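Local coordinates for formimidoylglutamase (Bacillus subtilis, PDB 3M1R), which hydrolyses N-formimidoyl-L-glutamate to L-glutamate and formamide in histidine degradation, using a pair of manganese ions, at residues N130-A141 against P171-I181. Numbering follows the deposited sequence.
With CA (calcium ion), chain B.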
ATOM      1  N   ASN D 130     -19.925  16.200  -1.000  1.00 36.06           N
ATOM      2  CA  ASN D 130     -21.159  16.552  -1.684  1.00 44.01           C
ATOM      3  C   ASN D 130     -21.947  17.655  -0.988  1.00 40.74           C
ATOM      4  O   ASN D 130     -22.751  18.346  -1.620  1.00 42.20           O
ATOM      5  CB  ASN D 130     -22.038  15.318  -1.949  1.00 49.13           C
ATOM      6  CG  ASN D 130     -22.752  15.397  -3.303  1.00 58.73           C
ATOM      7  OD1 ASN D 130     -23.081  14.372  -3.904  1.00 52.57           O
ATOM      8  ND2 ASN D 130     -22.975  16.633  -3.799  1.00 58.64           N
ATOM      9  N   SER D 131     -21.705  17.838   0.306  1.00 33.28           N
ATOM     10  CA  SER D 131     -22.515  18.783   1.081  1.00 32.36           C
ATOM     11  C   SER D 131     -22.355  20.233   0.614  1.00 33.35           C
ATOM     12  O   SER D 131     -23.212  21.054   0.889  1.00 41.54           O
ATOM     13  CB  SER D 131     -22.166  18.692   2.564  1.00 37.04           C
ATOM     14  OG  SER D 131     -20.937  19.339   2.820  1.00 40.86           O
ATOM     15  N   ILE D 132     -21.260  20.547  -0.090  1.00 35.16           N
ATOM     16  CA  ILE D 132     -20.994  21.933  -0.490  1.00 35.68           C
ATOM     17  C   ILE D 132     -21.983  22.436  -1.530  1.00 42.79           C
ATOM     18  O   ILE D 132     -22.106  23.639  -1.730  1.00 44.56           O
ATOM     19  CB  ILE D 132     -19.540  22.151  -1.031  1.00 31.73           C
ATOM     20  CG1 ILE D 132     -19.397  21.634  -2.466  1.00 30.61           C
ATOM     21  CG2 ILE D 132     -18.513  21.482  -0.114  1.00 35.79           C
ATOM     22  CD1 ILE D 132     -18.081  22.050  -3.151  1.00 29.28           C
ATOM     23  N   SER D 133     -22.680  21.516  -2.192  1.00 42.32           N
ATOM     24  CA  SER D 133     -23.581  21.881  -3.284  1.00 39.93           C
ATOM     25  C   SER D 133     -24.743  22.746  -2.829  1.00 45.18           C
ATOM     26  O   SER D 133     -25.344  23.485  -3.629  1.00 46.47           O
ATOM     27  CB  SER D 133     -24.100  20.638  -4.010  1.00 40.63           C
ATOM     28  OG  SER D 133     -23.033  19.950  -4.634  1.00 41.48           O
ATOM     29  N   TYR D 134     -25.070  22.673  -1.548  1.00 46.65           N
ATOM     30  CA  TYR D 134     -26.103  23.552  -1.041  1.00 47.44           C
ATOM     31  C   TYR D 134     -25.637  24.998  -1.099  1.00 51.51           C
ATOM     32  O   TYR D 134     -26.317  25.850  -1.669  1.00 55.89           O
ATOM     33  CB  TYR D 134     -26.494  23.203   0.386  1.00 48.51           C
ATOM     34  CG  TYR D 134     -27.327  24.278   1.023  1.00 49.57           C
ATOM     35  CD1 TYR D 134     -28.706  24.313   0.840  1.00 47.32           C
ATOM     36  CD2 TYR D 134     -26.741  25.263   1.810  1.00 53.10           C
ATOM     37  CE1 TYR D 134     -29.480  25.295   1.428  1.00 51.41           C
ATOM     38  CE2 TYR D 134     -27.516  26.259   2.408  1.00 54.30           C
ATOM     39  CZ  TYR D 134     -28.879  26.268   2.202  1.00 54.42           C
ATOM     40  OH  TYR D 134     -29.650  27.247   2.780  1.00 61.28           O
ATOM     41  N   SER D 135     -24.478  25.281  -0.507  1.00 44.10           N
ATOM     42  CA  SER D 135     -23.992  26.661  -0.449  1.00 50.33           C
ATOM     43  C   SER D 135     -23.612  27.248  -1.827  1.00 44.90           C
ATOM     44  O   SER D 135     -23.851  28.423  -2.093  1.00 48.41           O
ATOM     45  CB  SER D 135     -22.832  26.798   0.545  1.00 54.50           C
ATOM     46  OG  SER D 135     -23.247  26.506   1.872  1.00 58.67           O
ATOM     47  N   THR D 136     -23.022  26.440  -2.697  1.00 41.45           N
ATOM     48  CA  THR D 136     -22.561  26.960  -3.983  1.00 45.55           C
ATOM     49  C   THR D 136     -23.744  27.343  -4.865  1.00 50.43           C
ATOM     50  O   THR D 136     -23.831  28.470  -5.339  1.00 57.52           O
ATOM     51  CB  THR D 136     -21.684  25.944  -4.712  1.00 37.72           C
ATOM     52  OG1 THR D 136     -22.316  24.664  -4.649  1.00 40.44           O
ATOM     53  CG2 THR D 136     -20.343  25.858  -4.045  1.00 38.56           C
ATOM     54  N   ILE D 137     -24.656  26.396  -5.064  1.00 51.29           N
ATOM     55  CA  ILE D 137     -25.875  26.621  -5.833  1.00 49.13           C
ATOM     56  C   ILE D 137     -26.735  27.763  -5.298  1.00 55.19           C
ATOM     57  O   ILE D 137     -27.213  28.596  -6.061  1.00 58.73           O
ATOM     58  CB  ILE D 137     -26.695  25.333  -5.939  1.00 42.60           C
ATOM     59  CG1 ILE D 137     -25.921  24.313  -6.771  1.00 46.61           C
ATOM     60  CG2 ILE D 137     -28.029  25.607  -6.565  1.00 43.56           C
ATOM     61  CD1 ILE D 137     -26.552  22.948  -6.820  1.00 51.80           C
ATOM     62  N   LYS D 138     -26.927  27.818  -3.988  1.00 55.47           N
ATOM     63  CA  LYS D 138     -27.675  28.922  -3.401  1.00 55.26           C
ATOM     64  C   LYS D 138     -27.071  30.280  -3.786  1.00 55.78           C
ATOM     65  O   LYS D 138     -27.795  31.242  -4.004  1.00 57.33           O
ATOM     66  CB  LYS D 138     -27.707  28.769  -1.887  1.00 54.62           C
ATOM     67  CG  LYS D 138     -28.429  29.863  -1.107  1.00 57.96           C
ATOM     68  CD  LYS D 138     -28.584  29.404   0.354  1.00 60.96           C
ATOM     69  CE  LYS D 138     -28.512  30.553   1.348  1.00 71.16           C
ATOM     70  NZ  LYS D 138     -28.092  30.055   2.699  1.00 71.34           N
ATOM     71  N   ALA D 139     -25.744  30.353  -3.852  1.00 57.55           N
ATOM     72  CA  ALA D 139     -25.067  31.590  -4.221  1.00 55.84           C
ATOM     73  C   ALA D 139     -25.331  31.888  -5.680  1.00 52.46           C
ATOM     74  O   ALA D 139     -25.641  33.016  -6.041  1.00 55.52           O
ATOM     75  CB  ALA D 139     -23.580  31.483  -3.968  1.00 53.01           C
ATOM     76  N   ILE D 140     -25.211  30.871  -6.523  1.00 53.64           N
ATOM     77  CA  ILE D 140     -25.546  31.033  -7.928  1.00 54.42           C
ATOM     78  C   ILE D 140     -26.976  31.526  -8.037  1.00 52.82           C
ATOM     79  O   ILE D 140     -27.239  32.574  -8.617  1.00 60.90           O
ATOM     80  CB  ILE D 140     -25.436  29.712  -8.700  1.00 55.43           C
ATOM     81  CG1 ILE D 140     -23.985  29.232  -8.757  1.00 53.96           C
ATOM     82  CG2 ILE D 140     -26.014  29.865 -10.093  1.00 52.99           C
ATOM     83  CD1 ILE D 140     -23.045  30.205  -9.385  1.00 61.08           C
ATOM     84  N   ALA D 141     -27.902  30.769  -7.458  1.00 49.86           N
ATOM     85  CA  ALA D 141     -29.326  31.080  -7.560  1.00 51.71           C
ATOM     86  C   ALA D 141     -29.667  32.482  -7.084  1.00 59.65           C
ATOM     87  O   ALA D 141     -30.502  33.167  -7.680  1.00 60.24           O
ATOM     88  CB  ALA D 141     -30.154  30.064  -6.804  1.00 47.27           C
ATOM     89  N   PRO D 171     -27.743  17.882   0.417  1.00 40.50           N
ATOM     90  CA  PRO D 171     -27.734  19.204  -0.223  1.00 38.89           C
ATOM     91  C   PRO D 171     -29.027  19.491  -0.968  1.00 43.89           C
ATOM     92  O   PRO D 171     -29.574  20.588  -0.857  1.00 49.36           O
ATOM     93  CB  PRO D 171     -26.604  19.107  -1.250  1.00 30.67           C
ATOM     94  CG  PRO D 171     -25.909  17.837  -0.991  1.00 39.93           C
ATOM     95  CD  PRO D 171     -26.841  16.939  -0.268  1.00 40.25           C
ATOM     96  N   PHE D 172     -29.513  18.513  -1.722  1.00 39.63           N
ATOM     97  CA  PHE D 172     -30.645  18.776  -2.602  1.00 46.43           C
ATOM     98  C   PHE D 172     -32.001  18.807  -1.902  1.00 49.62           C
ATOM     99  O   PHE D 172     -32.930  19.464  -2.381  1.00 56.61           O
ATOM    100  CB  PHE D 172     -30.638  17.846  -3.810  1.00 41.46           C
ATOM    101  CG  PHE D 172     -29.544  18.152  -4.761  1.00 40.03           C
ATOM    102  CD1 PHE D 172     -28.354  17.446  -4.717  1.00 31.88           C
ATOM    103  CD2 PHE D 172     -29.675  19.193  -5.666  1.00 43.00           C
ATOM    104  CE1 PHE D 172     -27.339  17.761  -5.584  1.00 39.72           C
ATOM    105  CE2 PHE D 172     -28.662  19.503  -6.527  1.00 38.34           C
ATOM    106  CZ  PHE D 172     -27.497  18.799  -6.487  1.00 38.47           C
ATOM    107  N   ARG D 173     -32.111  18.128  -0.767  1.00 44.70           N
ATOM    108  CA  ARG D 173     -33.305  18.275   0.061  1.00 51.10           C
ATOM    109  C   ARG D 173     -33.358  19.701   0.606  1.00 47.68           C
ATOM    110  O   ARG D 173     -34.411  20.335   0.624  1.00 52.25           O
ATOM    111  CB  ARG D 173     -33.318  17.260   1.210  1.00 51.78           C
ATOM    112  CG  ARG D 173     -34.679  17.124   1.904  1.00 56.03           C
ATOM    113  CD  ARG D 173     -34.697  15.958   2.893  1.00 55.71           C
ATOM    114  NE  ARG D 173     -36.061  15.610   3.272  1.00 68.23           N
ATOM    115  CZ  ARG D 173     -36.676  14.487   2.913  1.00 65.82           C
ATOM    116  NH1 ARG D 173     -37.922  14.259   3.308  1.00 66.59           N
ATOM    117  NH2 ARG D 173     -36.042  13.589   2.171  1.00 52.74           N
ATOM    118  N   ARG D 174     -32.209  20.200   1.050  1.00 45.40           N
ATOM    119  CA  ARG D 174     -32.126  21.557   1.552  1.00 56.27           C
ATOM    120  C   ARG D 174     -32.492  22.541   0.449  1.00 60.64           C
ATOM    121  O   ARG D 174     -33.271  23.461   0.678  1.00 61.42           O
ATOM    122  CB  ARG D 174     -30.732  21.855   2.102  1.00 65.44           C
ATOM    123  CG  ARG D 174     -30.589  21.554   3.588  1.00 77.56           C
ATOM    124  CD  ARG D 174     -29.225  21.965   4.122  1.00 87.87           C
ATOM    125  NE  ARG D 174     -29.264  22.178   5.566  1.00 98.78           N
ATOM    126  CZ  ARG D 174     -29.625  23.323   6.141  1.00103.58           C
ATOM    127  NH1 ARG D 174     -29.978  24.363   5.393  1.00101.83           N
ATOM    128  NH2 ARG D 174     -29.633  23.429   7.464  1.00107.61           N
ATOM    129  N   LEU D 175     -31.941  22.337  -0.746  1.00 57.99           N
ATOM    130  CA  LEU D 175     -32.245  23.213  -1.869  1.00 57.03           C
ATOM    131  C   LEU D 175     -33.739  23.167  -2.214  1.00 53.08           C
ATOM    132  O   LEU D 175     -34.384  24.203  -2.266  1.00 56.68           O
ATOM    133  CB  LEU D 175     -31.374  22.872  -3.087  1.00 49.19           C
ATOM    134  CG  LEU D 175     -29.884  23.172  -2.939  1.00 45.30           C
ATOM    135  CD1 LEU D 175     -29.055  22.319  -3.884  1.00 34.77           C
ATOM    136  CD2 LEU D 175     -29.584  24.649  -3.146  1.00 44.80           C
ATOM    137  N   LEU D 176     -34.286  21.971  -2.434  1.00 50.08           N
ATOM    138  CA  LEU D 176     -35.713  21.827  -2.760  1.00 54.86           C
ATOM    139  C   LEU D 176     -36.650  22.389  -1.682  1.00 58.48           C
ATOM    140  O   LEU D 176     -37.558  23.186  -1.973  1.00 58.16           O
ATOM    141  CB  LEU D 176     -36.065  20.363  -3.024  1.00 54.84           C
ATOM    142  CG  LEU D 176     -36.025  19.864  -4.466  1.00 54.67           C
ATOM    143  CD1 LEU D 176     -35.712  20.993  -5.411  1.00 59.19           C
ATOM    144  CD2 LEU D 176     -35.018  18.770  -4.618  1.00 45.25           C
ATOM    145  N   ASP D 177     -36.428  21.977  -0.437  1.00 53.49           N
ATOM    146  CA  ASP D 177     -37.277  22.414   0.668  1.00 61.50           C
ATOM    147  C   ASP D 177     -37.304  23.938   0.789  1.00 65.16           C
ATOM    148  O   ASP D 177     -38.357  24.531   1.024  1.00 66.42           O
ATOM    149  CB  ASP D 177     -36.830  21.776   1.990  1.00 61.04           C
ATOM    150  CG  ASP D 177     -37.269  20.316   2.122  1.00 64.50           C
ATOM    151  OD1 ASP D 177     -38.132  19.876   1.332  1.00 67.88           O
ATOM    152  OD2 ASP D 177     -36.765  19.611   3.028  1.00 64.11           O
ATOM    153  N   GLU D 178     -36.145  24.566   0.608  1.00 59.02           N
ATOM    154  CA  GLU D 178     -36.023  25.999   0.840  1.00 59.47           C
ATOM    155  C   GLU D 178     -36.396  26.808  -0.402  1.00 62.96           C
ATOM    156  O   GLU D 178     -36.414  28.038  -0.374  1.00 64.29           O
ATOM    157  CB  GLU D 178     -34.613  26.333   1.327  1.00 54.11           C
ATOM    158  CG  GLU D 178     -34.295  25.696   2.673  1.00 62.31           C
ATOM    159  CD  GLU D 178     -32.855  25.893   3.102  1.00 68.38           C
ATOM    160  OE1 GLU D 178     -32.189  26.803   2.564  1.00 67.86           O
ATOM    161  OE2 GLU D 178     -32.393  25.136   3.984  1.00 74.56           O
ATOM    162  N   GLU D 179     -36.692  26.089  -1.483  1.00 65.89           N
ATOM    163  CA  GLU D 179     -37.111  26.678  -2.753  1.00 66.72           C
ATOM    164  C   GLU D 179     -36.025  27.501  -3.430  1.00 67.51           C
ATOM    165  O   GLU D 179     -36.315  28.457  -4.146  1.00 64.20           O
ATOM    166  CB  GLU D 179     -38.364  27.520  -2.562  1.00 66.71           C
ATOM    167  CG  GLU D 179     -39.457  26.802  -1.815  1.00 67.50           C
ATOM    168  CD  GLU D 179     -40.742  27.583  -1.815  1.00 76.85           C
ATOM    169  OE1 GLU D 179     -41.134  28.075  -0.736  1.00 81.85           O
ATOM    170  OE2 GLU D 179     -41.348  27.711  -2.900  1.00 78.42           O
ATOM    171  N   ILE D 180     -34.772  27.118  -3.214  1.00 66.74           N
ATOM    172  CA  ILE D 180     -33.656  27.809  -3.841  1.00 63.31           C
ATOM    173  C   ILE D 180     -33.650  27.487  -5.331  1.00 60.80           C
ATOM    174  O   ILE D 180     -33.429  28.360  -6.165  1.00 56.97           O
ATOM    175  CB  ILE D 180     -32.325  27.439  -3.165  1.00 60.64           C
ATOM    176  CG1 ILE D 180     -32.359  27.880  -1.697  1.00 64.79           C
ATOM    177  CG2 ILE D 180     -31.149  28.079  -3.897  1.00 56.90           C
ATOM    178  CD1 ILE D 180     -31.260  27.280  -0.827  1.00 67.90           C
ATOM    179  N   ILE D 181     -33.907  26.226  -5.658  1.00 60.11           N
ATOM    180  CA  ILE D 181     -34.162  25.835  -7.035  1.00 58.62           C
ATOM    181  C   ILE D 181     -35.446  25.042  -7.045  1.00 58.62           C
ATOM    182  O   ILE D 181     -35.937  24.639  -5.994  1.00 63.73           O
ATOM    183  CB  ILE D 181     -33.049  24.952  -7.619  1.00 54.95           C
ATOM    184  CG1 ILE D 181     -32.966  23.631  -6.854  1.00 53.44           C
ATOM    185  CG2 ILE D 181     -31.715  25.712  -7.669  1.00 54.31           C
ATOM    186  CD1 ILE D 181     -31.940  22.652  -7.428  1.00 50.52           C
TER
HETATM  187 CA    CA B 322     -24.161  12.256  -3.973  1.00 84.93          CA
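Y134 lies across R174, E178 and I180 where two neighbouring helices of the arginase-family α/β fold, 133-141 and 171-178, pack side by side on the parallel sheet, their axes 9.0 Å apart at 36°. Packing is tight from strand 147-152 out to the tyrosine ring. Next to the strand, I137 CG2 points at I181 CG2 (3.8 Å), with L175 CD2 at its flank, while I137 CD1 meets F172 CE2; I137 and I181 both also touch V149. P171 packs against residues 130-134, with CG 3.3 Å from N130 O, next to the side chain with which N130 binds calcium together with D153, D157 and D245. The buried Y134 ring reaches the second helix because chi1 of 167° sets CG opposite the backbone N: R174 lays CD over one face, toward the rim, with its CB 3.4 Å from Y134 CD1, and I180 CD1 approaches CE1 at 3.5 Å.

Only a polar fringe of E178, K138 and R174 meets solvent. R174 NH1 forms a salt bridge to E178 OE2, and the other oxygen, OE1, takes the tyrosine hydroxyl at 2.6 Å; Y134 OH in turn accepts from K138 NZ at 3.2 Å. A phenylalanine here would probably leave the E178 carboxylate and the K138 ammonium without their shared hydroxyl partner. E178 OE1 receives that hydroxyl on its syn lone pair, at the ring's edge, the carboxylate turned 76° from the ring plane.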